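3-oxoacyl-(Acyl-carrier protein) synthase (Burkholderia xenovorans, PDB 4EFI) probably catalyses a condensation between an acyl group and an acyl-carrier-protein-bound substrate, as a 3-oxoacyl-[acyl-carrier-protein] synthase of the thiolase superfamily. Local coordinates at residues 106-109 / 110-114. Sequence-based numbering, arbitrary orientation. Where two conformers were deposited one is given.
Sequences AFVL and QAELD
Val-108 and Glu-112, one helical turn apart, extend from the helix as neighbours in much the same direction, a compact example of how an i, i+4 pair shares one flank of a helix. Followed outward, every side-chain atom of Glu-112 lies near Val-108. Its CB sits 3.3 Å from Val-108 O, and CG rests against the same oxygen. Beyond CG the chain is extended (chi2 180°), which carries the carboxylate past the backbone and alongside the valine methyl: CD and OE2 each lie 3.5 Å from Val-108 CG1. That methyl can receive them because it stands anti to the valine N (chi1 176°), on the side of its own carbonyl carbon. OE1 is also near CG1, but its polar partner is Arg-71 of helix 66-81, with which it forms a salt bridge; the carboxylate thus has both a charged partner and a methyl neighbour.

The backbone beneath is regular. Glu-112 N donates to Val-108 O at 2.8 Å, and equivalent bonds join Gln-110 to Ala-106, Ala-111 to Phe-107 and Leu-113 to Leu-109. Leu-113 CB and CG pack close to Leu-109 O, the oxygen that accepts Leu-113 N at 2.9 Å. In one of two conformers, Gln-110 NE2 bonds to Leu-115 O just beyond the helix.

On the inner side, Ala-106 and Leu-109 touch Leu-91 and Phe-93 of strand 90-94, and Leu-113 reaches helix 66-81. Asp-114 then leaves helical geometry: its positive phi (63°) and two backbone bonds back into the last turn, one of them from Asp-114 N to Ala-111 O, make a Schellman motif that ends the helix of the beta-alpha-beta unit 90-94, 105-112, 120-124 in this thiolase-type fold.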
loop_
_atom_site.group_PDB
_atom_site.type_symbol
_atom_site.label_atom_id
_atom_site.label_comp_id
_atom_site.label_asym_id
_atom_site.label_seq_id
_atom_site.Cartn_x
_atom_site.Cartn_y
_atom_site.Cartn_z
ATOM N N ALA A 106 -14.407 -6.927 5.198
ATOM C CA ALA A 106 -14.083 -8.258 4.693
ATOM C C ALA A 106 -15.329 -9.122 4.573
ATOM O O ALA A 106 -15.407 -9.952 3.682
ATOM C CB ALA A 106 -13.047 -8.917 5.579
ATOM N N PHE A 107 -16.312 -8.931 5.445
ATOM C CA PHE A 107 -17.558 -9.709 5.352
ATOM C C PHE A 107 -18.377 -9.295 4.144
ATOM O O PHE A 107 -18.982 -10.144 3.472
ATOM C CB PHE A 107 -18.388 -9.572 6.635
ATOM C CG PHE A 107 -17.745 -10.217 7.810
ATOM C CD1 PHE A 107 -17.763 -11.599 7.939
ATOM C CD2 PHE A 107 -17.095 -9.463 8.760
ATOM C CE1 PHE A 107 -17.130 -12.214 8.973
ATOM C CE2 PHE A 107 -16.456 -10.082 9.807
ATOM C CZ PHE A 107 -16.481 -11.472 9.907
ATOM N N VAL A 108 -18.365 -8.009 3.831
ATOM C CA VAL A 108 -19.050 -7.517 2.647
ATOM C C VAL A 108 -18.391 -8.111 1.400
ATOM O O VAL A 108 -19.070 -8.542 0.455
ATOM C CB VAL A 108 -18.966 -5.991 2.566
ATOM C CG1 VAL A 108 -19.595 -5.490 1.273
ATOM C CG2 VAL A 108 -19.616 -5.371 3.778
ATOM N N LEU A 109 -17.058 -8.091 1.352
ATOM C CA LEU A 109 -16.340 -8.675 0.220
ATOM C C LEU A 109 -16.589 -10.172 0.106
ATOM O O LEU A 109 -16.757 -10.700 -1.004
ATOM C CB LEU A 109 -14.854 -8.386 0.333
ATOM C CG LEU A 109 -14.433 -6.952 0.006
ATOM C CD1 LEU A 109 -13.085 -6.633 0.594
ATOM C CD2 LEU A 109 -14.394 -6.740 -1.517
ATOM N N GLN A 110 -16.604 -10.873 1.231
ATOM C CA GLN A 110 -16.890 -12.302 1.225
ATOM C C GLN A 110 -18.243 -12.556 0.552
ATOM O O GLN A 110 -18.378 -13.430 -0.340
ATOM C CB GLN A 110 -16.856 -12.830 2.668
ATOM C CG GLN A 110 -17.249 -14.299 2.826
ATOM C CD GLN A 110 -18.717 -14.478 3.132
ATOM O OE1 GLN A 110 -19.258 -13.800 3.995
ATOM N NE2 GLN A 110 -19.373 -15.395 2.419
ATOM N N ALA A 111 -19.263 -11.816 0.955
ATOM C CA ALA A 111 -20.585 -12.000 0.372
ATOM C C ALA A 111 -20.624 -11.577 -1.093
ATOM O O ALA A 111 -21.162 -12.300 -1.918
ATOM C CB ALA A 111 -21.659 -11.272 1.184
ATOM N N GLU A 112 -20.053 -10.426 -1.426
ATOM C CA GLU A 112 -20.182 -9.871 -2.781
ATOM C C GLU A 112 -19.405 -10.704 -3.797
ATOM O O GLU A 112 -19.783 -10.751 -4.968
ATOM C CB GLU A 112 -19.723 -8.411 -2.812
ATOM C CG GLU A 112 -20.696 -7.466 -2.109
ATOM C CD GLU A 112 -20.284 -5.991 -2.105
ATOM O OE1 GLU A 112 -19.104 -5.669 -2.365
ATOM O OE2 GLU A 112 -21.168 -5.154 -1.809
ATOM N N LEU A 113 -18.332 -11.362 -3.356
ATOM C CA LEU A 113 -17.549 -12.249 -4.226
ATOM C C LEU A 113 -18.007 -13.699 -4.151
ATOM O O LEU A 113 -17.415 -14.565 -4.798
ATOM C CB LEU A 113 -16.053 -12.143 -3.906
ATOM C CG LEU A 113 -15.440 -10.774 -4.182
ATOM C CD1 LEU A 113 -14.039 -10.706 -3.636
ATOM C CD2 LEU A 113 -15.462 -10.452 -5.676
ATOM N N ASP A 114 -19.063 -13.982 -3.387
ATOM C CA ASP A 114 -19.636 -15.339 -3.277
ATOM C C ASP A 114 -18.650 -16.339 -2.681
ATOM O O ASP A 114 -18.688 -17.520 -3.030
ATOM C CB ASP A 114 -20.149 -15.872 -4.636
ATOM C CG ASP A 114 -20.995 -17.133 -4.499
ATOM O OD1 ASP A 114 -21.721 -17.265 -3.488
ATOM O OD2 ASP A 114 -20.943 -17.997 -5.419
#